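Local coordinates for cyclopenase asqI (Emericella nidulans, PDB 5YY3), which is a zinc-dependent cyclopenase of the tyrosinase family that converts 4'-methoxycyclopenin into 4'-methoxyviridicatin in aspoquinolone biosynthesis, at residues T227-S233 against P564-V568; G442-L448 against K642-K648; G463-Y467 against R527-D531. All coordinates share one frame; numbering follows the deposited sequence.

Contact 1: residues T227-S233 against P564-V568; sequences TESLCWS and PVGKV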
loop_
_atom_site.group_PDB
_atom_site.type_symbol
_atom_site.label_atom_id
_atom_site.label_comp_id
_atom_site.label_asym_id
_atom_site.label_seq_id
_atom_site.Cartn_x
_atom_site.Cartn_y
_atom_site.Cartn_z
ATOM N N THR A 227 -12.724 -16.719 -1.053
ATOM C CA THR A 227 -13.724 -15.685 -0.816
ATOM C C THR A 227 -13.238 -14.723 0.272
ATOM O O THR A 227 -13.445 -13.511 0.181
ATOM C CB THR A 227 -15.075 -16.308 -0.423
ATOM O OG1 THR A 227 -15.563 -17.094 -1.524
ATOM C CG2 THR A 227 -16.097 -15.236 -0.064
ATOM N N GLU A 228 -12.587 -15.263 1.299
ATOM C CA GLU A 228 -12.061 -14.440 2.385
ATOM C C GLU A 228 -10.985 -13.514 1.831
ATOM O O GLU A 228 -10.887 -12.340 2.217
ATOM C CB GLU A 228 -11.486 -15.306 3.505
ATOM C CG GLU A 228 -11.216 -14.547 4.796
ATOM C CD GLU A 228 -12.465 -14.382 5.651
ATOM O OE1 GLU A 228 -13.571 -14.757 5.190
ATOM O OE2 GLU A 228 -12.338 -13.884 6.797
ATOM N N SER A 229 -10.174 -14.053 0.927
ATOM C CA SER A 229 -9.200 -13.262 0.189
ATOM C C SER A 229 -9.829 -12.059 -0.549
ATOM O O SER A 229 -9.322 -10.947 -0.476
ATOM C CB SER A 229 -8.460 -14.153 -0.803
ATOM O OG SER A 229 -7.194 -13.591 -1.117
ATOM N N LEU A 230 -10.932 -12.287 -1.251
ATOM C CA LEU A 230 -11.581 -11.232 -2.008
ATOM C C LEU A 230 -12.101 -10.110 -1.116
ATOM O O LEU A 230 -12.196 -8.957 -1.544
ATOM C CB LEU A 230 -12.736 -11.808 -2.823
ATOM C CG LEU A 230 -12.511 -11.911 -4.327
ATOM C CD1 LEU A 230 -11.126 -12.424 -4.597
ATOM C CD2 LEU A 230 -13.552 -12.832 -4.934
ATOM N N CYS A 231 -12.447 -10.450 0.120
ATOM C CA CYS A 231 -12.994 -9.466 1.042
ATOM C C CYS A 231 -11.957 -8.385 1.366
ATOM O O CYS A 231 -12.289 -7.211 1.546
ATOM C CB CYS A 231 -13.479 -10.159 2.314
ATOM S SG CYS A 231 -14.785 -11.397 2.024
ATOM N N TRP A 232 -10.697 -8.785 1.424
ATOM C CA TRP A 232 -9.637 -7.831 1.669
ATOM C C TRP A 232 -9.043 -7.325 0.364
ATOM O O TRP A 232 -8.040 -6.619 0.368
ATOM C CB TRP A 232 -8.553 -8.464 2.532
ATOM C CG TRP A 232 -9.046 -8.889 3.865
ATOM C CD1 TRP A 232 -9.388 -10.153 4.253
ATOM C CD2 TRP A 232 -9.249 -8.047 5.007
ATOM N NE1 TRP A 232 -9.782 -10.153 5.571
ATOM C CE2 TRP A 232 -9.707 -8.875 6.058
ATOM C CE3 TRP A 232 -9.083 -6.672 5.247
ATOM C CZ2 TRP A 232 -10.002 -8.374 7.335
ATOM C CZ3 TRP A 232 -9.388 -6.168 6.519
ATOM C CH2 TRP A 232 -9.837 -7.020 7.543
ATOM N N SER A 233 -9.662 -7.714 -0.745
ATOM C CA SER A 233 -9.214 -7.324 -2.081
ATOM C C SER A 233 -7.842 -7.895 -2.418
ATOM O O SER A 233 -7.104 -7.296 -3.189
ATOM C CB SER A 233 -9.189 -5.796 -2.235
ATOM O OG SER A 233 -10.502 -5.282 -2.428
ATOM N N PRO A 564 -18.178 -15.311 5.484
ATOM C CA PRO A 564 -17.035 -14.544 4.985
ATOM C C PRO A 564 -16.977 -13.201 5.698
ATOM O O PRO A 564 -18.027 -12.683 6.032
ATOM C CB PRO A 564 -17.345 -14.382 3.501
ATOM C CG PRO A 564 -18.152 -15.617 3.168
ATOM C CD PRO A 564 -18.997 -15.860 4.392
ATOM N N VAL A 565 -15.783 -12.670 5.943
ATOM C CA VAL A 565 -15.611 -11.469 6.756
ATOM C C VAL A 565 -16.352 -10.237 6.166
ATOM O O VAL A 565 -16.829 -9.380 6.914
ATOM C CB VAL A 565 -14.094 -11.163 6.956
ATOM C CG1 VAL A 565 -13.407 -10.850 5.636
ATOM C CG2 VAL A 565 -13.865 -10.036 7.970
ATOM N N GLY A 566 -16.471 -10.167 4.841
ATOM C CA GLY A 566 -17.165 -9.065 4.202
ATOM C C GLY A 566 -16.327 -7.805 4.081
ATOM O O GLY A 566 -15.108 -7.830 4.272
ATOM N N LYS A 567 -16.979 -6.689 3.755
ATOM C CA LYS A 567 -16.291 -5.396 3.660
ATOM C C LYS A 567 -16.939 -4.349 4.548
ATOM O O LYS A 567 -18.124 -4.453 4.868
ATOM C CB LYS A 567 -16.269 -4.925 2.210
ATOM C CG LYS A 567 -15.343 -5.768 1.337
ATOM C CD LYS A 567 -15.589 -5.513 -0.138
ATOM C CE LYS A 567 -14.427 -6.008 -0.973
ATOM N NZ LYS A 567 -14.609 -5.574 -2.384
ATOM N N VAL A 568 -16.165 -3.339 4.948
ATOM C CA VAL A 568 -16.670 -2.298 5.854
ATOM C C VAL A 568 -17.951 -1.671 5.299
ATOM O O VAL A 568 -18.929 -1.479 6.032
ATOM C CB VAL A 568 -15.605 -1.203 6.105
ATOM C CG1 VAL A 568 -16.218 0.011 6.860
ATOM C CG2 VAL A 568 -14.414 -1.791 6.879
#
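Glu228 carries its CG anti to the backbone N (chi1 -167°) and then bends at chi2, which folds the carboxylate toward Val565; Val565 answers with CG1 set between its own backbone N and carbonyl carbon (chi1 64°), the rotation that presses this methyl against the helix. The contact joins two domains of the hemocyanin-like fold: the last turn of helix 210-231, ended by a Schellman motif, meets the loop leading into strand 571-580 of the Ig-like domain. Ser233, with its positive phi, is the C-prime residue of that motif, and Leu234 N reaches back to Ser229 O.

Glu228 divides its carboxylate between two tasks. OE1 accepts the backbone N-H of Val565 (3.1 Å, 156° at the hydrogen), a loop donor that approaches from above the carboxylate plane. OE2 is hydrogen-bonded to Tyr175 OH, the same hydroxyl that Trp232 NE1 reaches, so one tyrosine hydroxyl links acid and indole.

Val565 is short and branched at CB, so its CG1 can lie 3.4 Å from Cys231 CB and close to Trp232 while the backbone N-H stays within reach of Glu228. Small Cys231 admits the loop backbone closely, and its SG accepts a weak hydrogen bond from Gly566 N at 3.5 Å; glycine readily adopts the positive phi needed here. On the flank, Pro564 CG rests 3.8 Å from the methyl CG2 of Thr227. Lys567 runs extended beyond CG past the helix end, its aliphatic CG 3.4 Å from Cys231 O.

Contact 2: residues G442-L448 against K642-K648; sequences GHITTFL and KIYRTTK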
loop_
_atom_site.group_PDB
_atom_site.type_symbol
_atom_site.label_atom_id
_atom_site.label_comp_id
_atom_site.label_asym_id
_atom_site.label_seq_id
_atom_site.Cartn_x
_atom_site.Cartn_y
_atom_site.Cartn_z
ATOM N N GLY A 442 -31.170 -8.652 5.053
ATOM C CA GLY A 442 -30.091 -8.799 4.088
ATOM C C GLY A 442 -28.873 -7.954 4.402
ATOM O O GLY A 442 -28.014 -7.772 3.554
ATOM N N HIS A 443 -28.789 -7.429 5.618
ATOM C CA HIS A 443 -27.594 -6.704 6.052
ATOM C C HIS A 443 -27.112 -7.330 7.345
ATOM O O HIS A 443 -27.697 -7.103 8.414
ATOM C CB HIS A 443 -27.862 -5.194 6.231
ATOM C CG HIS A 443 -28.310 -4.514 4.970
ATOM N ND1 HIS A 443 -27.497 -3.659 4.255
ATOM C CD2 HIS A 443 -29.470 -4.599 4.275
ATOM C CE1 HIS A 443 -28.141 -3.240 3.179
ATOM N NE2 HIS A 443 -29.341 -3.797 3.165
ATOM N N ILE A 444 -26.053 -8.133 7.243
ATOM C CA ILE A 444 -25.538 -8.842 8.404
ATOM C C ILE A 444 -24.070 -8.476 8.696
ATOM O O ILE A 444 -23.415 -7.755 7.923
ATOM C CB ILE A 444 -25.702 -10.363 8.222
ATOM C CG1 ILE A 444 -24.926 -10.863 7.004
ATOM C CG2 ILE A 444 -27.198 -10.719 8.070
ATOM C CD1 ILE A 444 -25.088 -12.379 6.755
ATOM N N THR A 445 -23.559 -8.970 9.819
ATOM C CA THR A 445 -22.366 -8.374 10.411
ATOM C C THR A 445 -21.324 -9.372 10.953
ATOM O O THR A 445 -21.644 -10.320 11.673
ATOM C CB THR A 445 -22.783 -7.436 11.547
ATOM O OG1 THR A 445 -23.816 -6.580 11.063
ATOM C CG2 THR A 445 -21.615 -6.589 12.017
ATOM N N THR A 446 -20.073 -9.129 10.597
ATOM C CA THR A 446 -18.954 -9.847 11.173
ATOM C C THR A 446 -18.135 -8.879 12.012
ATOM O O THR A 446 -18.286 -7.659 11.892
ATOM C CB THR A 446 -18.067 -10.445 10.098
ATOM O OG1 THR A 446 -17.464 -9.382 9.352
ATOM C CG2 THR A 446 -18.894 -11.334 9.161
ATOM N N PHE A 447 -17.266 -9.413 12.855
ATOM C CA PHE A 447 -16.370 -8.573 13.629
ATOM C C PHE A 447 -14.998 -9.227 13.748
ATOM O O PHE A 447 -14.857 -10.454 13.671
ATOM C CB PHE A 447 -16.952 -8.273 15.017
ATOM C CG PHE A 447 -17.435 -9.492 15.768
ATOM C CD1 PHE A 447 -16.554 -10.258 16.522
ATOM C CD2 PHE A 447 -18.776 -9.849 15.750
ATOM C CE1 PHE A 447 -17.003 -11.379 17.229
ATOM C CE2 PHE A 447 -19.228 -10.959 16.457
ATOM C CZ PHE A 447 -18.335 -11.729 17.192
ATOM N N LEU A 448 -13.986 -8.388 13.908
ATOM C CA LEU A 448 -12.633 -8.848 14.143
ATOM C C LEU A 448 -12.253 -8.407 15.540
ATOM O O LEU A 448 -12.120 -7.227 15.792
ATOM C CB LEU A 448 -11.666 -8.287 13.089
ATOM C CG LEU A 448 -11.985 -8.872 11.708
ATOM C CD1 LEU A 448 -11.767 -7.900 10.571
ATOM C CD2 LEU A 448 -11.202 -10.164 11.460
ATOM N N LYS A 642 -25.840 -8.449 2.028
ATOM C CA LYS A 642 -24.534 -7.861 2.176
ATOM C C LYS A 642 -23.946 -8.233 3.525
ATOM O O LYS A 642 -24.648 -8.288 4.542
ATOM C CB LYS A 642 -24.607 -6.336 2.021
ATOM C CG LYS A 642 -24.904 -5.858 0.589
ATOM C CD LYS A 642 -24.783 -4.330 0.496
ATOM C CE LYS A 642 -25.458 -3.766 -0.743
ATOM N NZ LYS A 642 -25.137 -2.317 -0.929
ATOM N N ILE A 643 -22.650 -8.505 3.523
ATOM C CA ILE A 643 -21.909 -8.699 4.761
ATOM C C ILE A 643 -21.018 -7.490 5.035
ATOM O O ILE A 643 -20.238 -7.078 4.173
ATOM C CB ILE A 643 -21.061 -9.975 4.707
ATOM C CG1 ILE A 643 -21.959 -11.150 4.329
ATOM C CG2 ILE A 643 -20.386 -10.223 6.032
ATOM C CD1 ILE A 643 -21.215 -12.444 4.187
ATOM N N TYR A 644 -21.153 -6.952 6.246
ATOM C CA TYR A 644 -20.425 -5.777 6.718
ATOM C C TYR A 644 -19.348 -6.169 7.719
ATOM O O TYR A 644 -19.608 -6.863 8.706
ATOM C CB TYR A 644 -21.376 -4.770 7.386
ATOM C CG TYR A 644 -22.382 -4.135 6.451
ATOM C CD1 TYR A 644 -23.466 -4.866 5.968
ATOM C CD2 TYR A 644 -22.260 -2.795 6.067
ATOM C CE1 TYR A 644 -24.388 -4.287 5.105
ATOM C CE2 TYR A 644 -23.171 -2.209 5.209
ATOM C CZ TYR A 644 -24.235 -2.959 4.732
ATOM O OH TYR A 644 -25.148 -2.388 3.879
ATOM N N ARG A 645 -18.136 -5.696 7.464
ATOM C CA ARG A 645 -16.996 -5.950 8.324
ATOM C C ARG A 645 -16.883 -4.879 9.399
ATOM O O ARG A 645 -17.135 -3.696 9.144
ATOM C CB ARG A 645 -15.721 -5.994 7.485
ATOM C CG ARG A 645 -14.493 -6.393 8.228
ATOM C CD ARG A 645 -13.358 -6.614 7.250
ATOM N NE ARG A 645 -12.780 -5.368 6.765
ATOM C CZ ARG A 645 -12.494 -5.131 5.487
ATOM N NH1 ARG A 645 -12.759 -6.055 4.566
ATOM N NH2 ARG A 645 -11.953 -3.972 5.134
ATOM N N THR A 646 -16.461 -5.313 10.584
ATOM C CA THR A 646 -16.421 -4.514 11.807
ATOM C C THR A 646 -15.176 -4.900 12.616
ATOM O O THR A 646 -14.671 -6.015 12.480
ATOM C CB THR A 646 -17.727 -4.750 12.611
ATOM O OG1 THR A 646 -18.677 -3.725 12.295
ATOM C CG2 THR A 646 -17.517 -4.825 14.102
ATOM N N THR A 647 -14.663 -3.984 13.429
ATOM C CA THR A 647 -13.593 -4.296 14.367
ATOM C C THR A 647 -14.092 -4.185 15.820
ATOM O O THR A 647 -14.632 -3.150 16.191
ATOM C CB THR A 647 -12.399 -3.353 14.182
ATOM O OG1 THR A 647 -11.978 -3.378 12.813
ATOM C CG2 THR A 647 -11.247 -3.791 15.064
ATOM N N LYS A 648 -13.913 -5.219 16.645
ATOM C CA LYS A 648 -14.253 -5.089 18.064
ATOM C C LYS A 648 -13.024 -5.251 18.937
ATOM O O LYS A 648 -12.570 -6.373 19.183
ATOM C CB LYS A 648 -15.327 -6.098 18.485
ATOM C CG LYS A 648 -16.649 -5.874 17.791
ATOM C CD LYS A 648 -17.839 -6.388 18.596
ATOM C CE LYS A 648 -17.731 -7.870 18.931
ATOM N NZ LYS A 648 -19.100 -8.433 19.205
#
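Lys648 lies over one face of the Phe447 ring, its NZ 3.7 Å from the ring centroid and only 10° off the normal, a cation-pi contact. A bend at chi3 (-57°) in the lysine brings CE over the same face, so that a CH-pi contact accompanies the charge. A long side chain with an apolar shaft and a charged end suits this place; NZ also makes a weak, long ion pair with Glu465.

At the other end, His443 ND1 and Tyr644 OH share a hydrogen bond of 2.7 Å in which either could be the donor. The hydroxyl comes to the edge of the imidazole, near its plane, and the two rings meet rim to rim with their planes 34° apart. On the face of the sheet away from this pair Ile444 and Ile643 pack with their CG1 atoms 4.0 Å apart. Thr446 has one polar and one apolar branch: its methyl CG2 meets Ile643 CG2 at 3.6 Å, and its OG1 is hydrogen-bonded to Val565 O. Leu448 CD1 lies against the aliphatic CG of Arg645 at 3.9 Å.

The backbones hold these groups in register. Thr446 N donates to Tyr644 O (3.0 Å); Leu448 N to Thr646 O and Lys648 N to Leu448 O extend the pairing.

Farther out, the guanidinium of Arg645 bonds Gly566 O and Cys231 O through NH1, lies against Trp232 in a cation-pi contact, and forms a salt bridge with Asp165 of the second subunit. Ile444 N donates to Lys642 O and Ile444 O accepts from Tyr644 N (2.9 Å), two residues on: the ladder of a parallel pair, here within the mixed beta-sheet of the hemocyanin-type Ig-like domain.

Contact 3: residues G463-Y467 against R527-D531; sequences GHEPY and RLDTD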
loop_
_atom_site.group_PDB
_atom_site.type_symbol
_atom_site.label_atom_id
_atom_site.label_comp_id
_atom_site.label_asym_id
_atom_site.label_seq_id
_atom_site.Cartn_x
_atom_site.Cartn_y
_atom_site.Cartn_z
ATOM N N GLY A 463 -15.433 -13.337 14.049
ATOM C CA GLY A 463 -16.695 -13.770 14.607
ATOM C C GLY A 463 -17.793 -13.060 13.847
ATOM O O GLY A 463 -17.525 -12.182 13.015
ATOM N N HIS A 464 -19.038 -13.429 14.109
ATOM C CA HIS A 464 -20.129 -12.712 13.475
ATOM C C HIS A 464 -21.308 -12.576 14.427
ATOM O O HIS A 464 -21.501 -13.415 15.313
ATOM C CB HIS A 464 -20.557 -13.426 12.193
ATOM C CG HIS A 464 -21.155 -14.774 12.438
ATOM N ND1 HIS A 464 -22.478 -14.947 12.781
ATOM C CD2 HIS A 464 -20.608 -16.014 12.413
ATOM C CE1 HIS A 464 -22.723 -16.236 12.946
ATOM N NE2 HIS A 464 -21.606 -16.905 12.723
ATOM N N GLU A 465 -22.092 -11.517 14.245
ATOM C CA GLU A 465 -23.335 -11.382 14.990
ATOM C C GLU A 465 -24.238 -12.532 14.589
ATOM O O GLU A 465 -24.157 -13.007 13.454
ATOM C CB GLU A 465 -24.026 -10.036 14.721
ATOM C CG GLU A 465 -23.221 -8.812 15.120
ATOM C CD GLU A 465 -22.796 -8.827 16.576
ATOM O OE1 GLU A 465 -23.465 -9.505 17.395
ATOM O OE2 GLU A 465 -21.780 -8.158 16.895
ATOM N N PRO A 466 -25.094 -12.984 15.521
ATOM C CA PRO A 466 -26.016 -14.091 15.257
ATOM C C PRO A 466 -26.885 -13.828 14.030
ATOM O O PRO A 466 -27.443 -12.737 13.888
ATOM C CB PRO A 466 -26.863 -14.155 16.529
ATOM C CG PRO A 466 -25.952 -13.608 17.586
ATOM C CD PRO A 466 -25.180 -12.516 16.915
ATOM N N TYR A 467 -26.970 -14.814 13.140
ATOM C CA TYR A 467 -27.805 -14.679 11.959
ATOM C C TYR A 467 -28.779 -15.848 11.845
ATOM O O TYR A 467 -28.699 -16.841 12.568
ATOM C CB TYR A 467 -26.956 -14.557 10.679
ATOM C CG TYR A 467 -26.286 -15.835 10.219
ATOM C CD1 TYR A 467 -26.968 -16.755 9.427
ATOM C CD2 TYR A 467 -24.959 -16.116 10.556
ATOM C CE1 TYR A 467 -26.367 -17.936 9.007
ATOM C CE2 TYR A 467 -24.333 -17.294 10.122
ATOM C CZ TYR A 467 -25.049 -18.200 9.350
ATOM O OH TYR A 467 -24.462 -19.380 8.917
ATOM N N ARG A 527 -34.169 -21.061 10.012
ATOM C CA ARG A 527 -32.984 -21.768 10.495
ATOM C C ARG A 527 -31.997 -20.817 11.164
ATOM O O ARG A 527 -31.605 -19.813 10.565
ATOM C CB ARG A 527 -32.279 -22.483 9.341
ATOM C CG ARG A 527 -33.080 -23.583 8.692
ATOM C CD ARG A 527 -33.005 -24.824 9.530
ATOM N NE ARG A 527 -31.685 -25.441 9.455
ATOM C CZ ARG A 527 -31.273 -26.402 10.276
ATOM N NH1 ARG A 527 -32.092 -26.829 11.233
ATOM N NH2 ARG A 527 -30.055 -26.930 10.149
ATOM N N LEU A 528 -31.582 -21.130 12.390
ATOM C CA LEU A 528 -30.542 -20.338 13.058
ATOM C C LEU A 528 -29.158 -20.727 12.545
ATOM O O LEU A 528 -28.964 -21.847 12.030
ATOM C CB LEU A 528 -30.601 -20.515 14.583
ATOM C CG LEU A 528 -31.974 -20.284 15.249
ATOM C CD1 LEU A 528 -31.874 -20.427 16.762
ATOM C CD2 LEU A 528 -32.570 -18.928 14.868
ATOM N N ASP A 529 -28.203 -19.797 12.681
ATOM C CA ASP A 529 -26.799 -20.060 12.353
ATOM C C ASP A 529 -26.267 -21.264 13.130
ATOM O O ASP A 529 -25.521 -22.105 12.600
ATOM C CB ASP A 529 -25.926 -18.819 12.640
ATOM C CG ASP A 529 -26.176 -18.203 14.025
ATOM O OD1 ASP A 529 -27.080 -18.655 14.758
ATOM O OD2 ASP A 529 -25.475 -17.226 14.383
ATOM N N THR A 530 -26.672 -21.339 14.393
ATOM C CA THR A 530 -26.105 -22.289 15.341
ATOM C C THR A 530 -26.705 -23.682 15.175
ATOM O O THR A 530 -26.292 -24.616 15.856
ATOM C CB THR A 530 -26.305 -21.795 16.805
ATOM O OG1 THR A 530 -27.641 -21.306 16.975
ATOM C CG2 THR A 530 -25.336 -20.644 17.131
ATOM N N ASP A 531 -27.682 -23.816 14.276
ATOM C CA ASP A 531 -28.287 -25.116 13.994
ATOM C C ASP A 531 -27.800 -25.685 12.658
ATOM O O ASP A 531 -28.178 -26.787 12.273
ATOM C CB ASP A 531 -29.824 -25.008 14.005
ATOM C CG ASP A 531 -30.396 -24.765 15.409
ATOM O OD1 ASP A 531 -29.779 -25.224 16.402
ATOM O OD2 ASP A 531 -31.455 -24.099 15.520
#
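Tyr467 and Asp529 grip each other through two hydrogen bonds that run in opposite directions. The backbone N-H of Tyr467 goes to Asp529 OD2 (3.1 Å, 158° at the hydrogen), coming from well above the carboxylate plane, and Asp529 N returns a bond of 3.0 Å to Tyr467 O. That carbonyl is also hydrogen-bonded to Gln432 NE2, so it has two donors.

Aspartate suits the place because its short side chain, with CG held between the backbone N and the carbonyl carbon (chi1 48°), can reach the backbone N-H of Tyr467 while its CB sits over the middle of the Tyr467 ring. This CH-pi contact puts CB 3.4 Å from the ring centroid, and the ring and carboxylate planes stand 65° apart. The other oxygen, OD1, takes a weak bond from Thr530 N within its own 3-10 turn.

His464 supplies a further neighbour for OD2: its CE1 lies 3.3 Å from that oxygen, which meets the imidazole at its edge, near the ring plane. The negative charge nearby would probably polarise this C-H. The ring is fixed by bonds at both nitrogens, ND1 donating to Glu465 O (2.7 Å) and NE2 being hydrogen-bonded to Gln559. Pro466 brings its CA to 3.3 Å from OD2 of Asp529.

Strand 461-475 here runs antiparallel to strand 523-528, with Arg527 backbone-bonded to Trp469. Its Gly463-Glu465 portion pairs with strand 443-449 instead, while the Tyr467 ring packs against Met510 of strand 508-517.

Contacts 1 and 2 adjoin, with centres about 10 Å apart. The loop of contact 1 bonds to segment 642-648 of contact 2, Arg645 N lying 2.9 Å from Lys567 O, and both contacts touch the second subunit. Contact 3 lies about 12 Å from contact 2, centre to centre, and is joined to it by sheet bonds such as Phe447 N to Gly463 O (2.8 Å). Contacts 1 and 3 do not touch; their nearest atoms are about 7 Å apart. All three lie away from the zinc site of His186, His190 and His218, although His218 belongs to helix 210-231, whose C-terminal end enters contact 1.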